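Probable arylamine n-acetyl transferase (Mycobacterium abscessus, PDB 4GUZ) probably transfers an acetyl group from acetyl-coenzyme A to arylamine substrates. Local coordinates at residues A[10-15]-A[62-67]. Residues are numbered along the deposited sequence; the frame is centred on the assembly and turned at random.
Sequences GDELQL and DIPAVQ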
ATOM      1  N   GLY A  10       9.912  -8.397  14.034  1.00 29.45           N
ATOM      2  CA  GLY A  10       9.912  -9.631  13.249  1.00 30.54           C
ATOM      3  C   GLY A  10       9.473 -10.861  14.036  1.00 37.08           C
ATOM      4  O   GLY A  10       8.705 -11.692  13.534  1.00 35.41           O
ATOM      5  N   ASP A  11       9.919 -10.953  15.300  1.00 35.48           N
ATOM      6  CA  ASP A  11       9.638 -12.070  16.203  1.00 35.85           C
ATOM      7  C   ASP A  11       8.159 -12.196  16.584  1.00 37.84           C
ATOM      8  O   ASP A  11       7.725 -13.300  16.906  1.00 38.44           O
ATOM      9  CB  ASP A  11      10.494 -11.945  17.477  1.00 38.13           C
ATOM     10  CG  ASP A  11      11.955 -12.322  17.287  1.00 54.12           C
ATOM     11  OD1 ASP A  11      12.283 -12.950  16.248  1.00 54.72           O
ATOM     12  OD2 ASP A  11      12.766 -12.033  18.198  1.00 63.59           O
ATOM     13  N   GLU A  12       7.389 -11.095  16.538  1.00 32.92           N
ATOM     14  CA  GLU A  12       5.960 -11.108  16.893  1.00 32.26           C
ATOM     15  C   GLU A  12       5.074 -11.552  15.714  1.00 33.01           C
ATOM     16  O   GLU A  12       3.876 -11.777  15.891  1.00 31.76           O
ATOM     17  CB  GLU A  12       5.508  -9.736  17.399  1.00 33.84           C
ATOM     18  CG  GLU A  12       6.058  -9.379  18.768  1.00 45.62           C
ATOM     19  CD  GLU A  12       5.319  -8.249  19.454  1.00 79.77           C
ATOM     20  OE1 GLU A  12       4.891  -8.447  20.615  1.00 83.84           O
ATOM     21  OE2 GLU A  12       5.150  -7.176  18.829  1.00 77.21           O
ATOM     22  N   LEU A  13       5.663 -11.660  14.519  1.00 27.56           N
ATOM     23  CA  LEU A  13       4.932 -12.083  13.336  1.00 25.98           C
ATOM     24  C   LEU A  13       4.724 -13.595  13.326  1.00 30.29           C
ATOM     25  O   LEU A  13       5.640 -14.358  13.661  1.00 28.01           O
ATOM     26  CB  LEU A  13       5.691 -11.650  12.062  1.00 25.06           C
ATOM     27  CG  LEU A  13       5.118 -12.125  10.710  1.00 28.25           C
ATOM     28  CD1 LEU A  13       4.022 -11.196  10.220  1.00 27.56           C
ATOM     29  CD2 LEU A  13       6.204 -12.265   9.691  1.00 27.98           C
ATOM     30  N   GLN A  14       3.527 -14.019  12.885  1.00 28.48           N
ATOM     31  CA  GLN A  14       3.202 -15.426  12.660  1.00 28.44           C
ATOM     32  C   GLN A  14       3.662 -15.710  11.230  1.00 31.84           C
ATOM     33  O   GLN A  14       2.877 -15.586  10.289  1.00 31.65           O
ATOM     34  CB  GLN A  14       1.687 -15.684  12.880  1.00 30.24           C
ATOM     35  CG  GLN A  14       1.216 -15.585  14.337  1.00 43.45           C
ATOM     36  CD  GLN A  14       1.938 -16.527  15.272  1.00 66.11           C
ATOM     37  OE1 GLN A  14       2.035 -17.739  15.037  1.00 65.22           O
ATOM     38  NE2 GLN A  14       2.481 -15.978  16.345  1.00 54.19           N
ATOM     39  N   LEU A  15       4.969 -15.996  11.067  1.00 28.45           N
ATOM     40  CA  LEU A  15       5.645 -16.182   9.781  1.00 29.02           C
ATOM     41  C   LEU A  15       4.973 -17.197   8.853  1.00 33.64           C
ATOM     42  O   LEU A  15       4.719 -16.832   7.705  1.00 33.34           O
ATOM     43  CB  LEU A  15       7.132 -16.556   9.972  1.00 29.36           C
ATOM     44  CG  LEU A  15       7.994 -16.666   8.696  1.00 34.00           C
ATOM     45  CD1 LEU A  15       8.203 -15.301   8.039  1.00 33.58           C
ATOM     46  CD2 LEU A  15       9.339 -17.293   9.006  1.00 35.87           C
ATOM     47  N   ASP A  62       0.642  -1.825  15.566  1.00 22.24           N
ATOM     48  CA  ASP A  62       1.427  -2.880  16.217  1.00 21.12           C
ATOM     49  C   ASP A  62       1.181  -4.223  15.517  1.00 24.32           C
ATOM     50  O   ASP A  62       0.044  -4.515  15.130  1.00 24.99           O
ATOM     51  CB  ASP A  62       1.132  -2.936  17.723  1.00 23.36           C
ATOM     52  CG  ASP A  62      -0.297  -3.273  18.056  1.00 26.84           C
ATOM     53  OD1 ASP A  62      -1.120  -2.334  18.146  1.00 30.90           O
ATOM     54  OD2 ASP A  62      -0.595  -4.469  18.219  1.00 25.38           O
ATOM     55  N   ILE A  63       2.255  -5.029  15.342  1.00 20.04           N
ATOM     56  CA  ILE A  63       2.240  -6.290  14.592  1.00 21.71           C
ATOM     57  C   ILE A  63       1.122  -7.241  15.070  1.00 28.64           C
ATOM     58  O   ILE A  63       0.397  -7.719  14.189  1.00 26.88           O
ATOM     59  CB  ILE A  63       3.645  -6.970  14.519  1.00 25.06           C
ATOM     60  CG1 ILE A  63       4.550  -6.238  13.515  1.00 25.18           C
ATOM     61  CG2 ILE A  63       3.594  -8.475  14.190  1.00 26.69           C
ATOM     62  CD1 ILE A  63       3.963  -6.108  12.058  1.00 29.20           C
ATOM     63  N   PRO A  64       0.922  -7.529  16.392  1.00 28.26           N
ATOM     64  CA  PRO A  64      -0.191  -8.419  16.779  1.00 27.34           C
ATOM     65  C   PRO A  64      -1.561  -7.933  16.300  1.00 29.95           C
ATOM     66  O   PRO A  64      -2.339  -8.748  15.796  1.00 31.36           O
ATOM     67  CB  PRO A  64      -0.111  -8.434  18.317  1.00 29.48           C
ATOM     68  CG  PRO A  64       1.326  -8.148  18.613  1.00 34.16           C
ATOM     69  CD  PRO A  64       1.681  -7.097  17.587  1.00 29.85           C
ATOM     70  N   ALA A  65      -1.871  -6.636  16.450  1.00 25.07           N
ATOM     71  CA  ALA A  65      -3.161  -6.109  15.999  1.00 24.43           C
ATOM     72  C   ALA A  65      -3.291  -6.177  14.458  1.00 26.90           C
ATOM     73  O   ALA A  65      -4.340  -6.569  13.955  1.00 26.94           O
ATOM     74  CB  ALA A  65      -3.356  -4.678  16.476  1.00 25.20           C
ATOM     75  N   VAL A  66      -2.232  -5.800  13.731  1.00 21.98           N
ATOM     76  CA  VAL A  66      -2.198  -5.796  12.259  1.00 21.33           C
ATOM     77  C   VAL A  66      -2.356  -7.206  11.677  1.00 24.38           C
ATOM     78  O   VAL A  66      -3.227  -7.389  10.822  1.00 23.67           O
ATOM     79  CB  VAL A  66      -0.908  -5.094  11.737  1.00 24.06           C
ATOM     80  CG1 VAL A  66      -0.703  -5.307  10.230  1.00 23.47           C
ATOM     81  CG2 VAL A  66      -0.951  -3.606  12.064  1.00 23.68           C
ATOM     82  N   GLN A  67      -1.554  -8.206  12.127  1.00 21.85           N
ATOM     83  CA  GLN A  67      -1.660  -9.558  11.555  1.00 22.25           C
ATOM     84  C   GLN A  67      -3.002 -10.223  11.897  1.00 26.99           C
ATOM     85  O   GLN A  67      -3.522 -10.978  11.077  1.00 26.63           O
ATOM     86  CB  GLN A  67      -0.473 -10.464  11.935  1.00 23.52           C
ATOM     87  CG  GLN A  67      -0.391 -10.898  13.399  1.00 32.38           C
ATOM     88  CD  GLN A  67       0.901 -11.609  13.688  1.00 42.38           C
ATOM     89  OE1 GLN A  67       1.634 -12.027  12.783  1.00 36.36           O
ATOM     90  NE2 GLN A  67       1.221 -11.736  14.963  1.00 35.97           N
TER
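The carboxamide of Q67 grips the backbone on both sides of L13: NE2 donates to E12 O over 2.8 Å, and OE1 accepts from Q14 N over 2.7 Å. The second bond is the straighter, with an N-H...O angle of 166°, and the first is more bent. In each, the donor sits slightly tilted from the plane of the accepting carbonyl. The side-chain amide thus uses its N-H and its O to take the C=O of E12 and the N-H of Q14 in the loop that leads into helix 15-21, and the two bonds together fix its rotation. L13 lies between them, its CA 3.3 Å from Q67 OE1 and its CD1 resting against that oxygen.

Q67 sends CG between its own backbone N and carbonyl carbon (chi1 70°), and the chain then runs extended to the amide. Q14 meets it from the other segment with CB and CG, the two amide planes turned 56° apart. Next to this, I63 CG2 packs on the E12 peptide, 3.9 Å from E12 CB, while the extended E12 side chain carries OE2 to the P64 ring atoms CD (3.7 Å) and CG.

Further out, the helix 63-72 starts at D62, whose OD2 caps A65 N at 3.1 Å, approached from above the carboxylate plane. Helix 79-92 packs against L13 and I63: L13 touches L85 and V89, I63 touches A88, and R92 NH1 hydrogen-bonds to G10 O and L13 O. Q14, the centre of an inverse gamma turn, is also the N-cap position of helix 15-21.

The buried Q67 amide therefore has NE2 and OE1 each satisfied by a main-chain partner, which holds the loop to the N-terminal part of helix 63-72 without a salt bridge between the two segments; the like-charged E12 OE2 and D62 OD2 stay 6.4 Å apart.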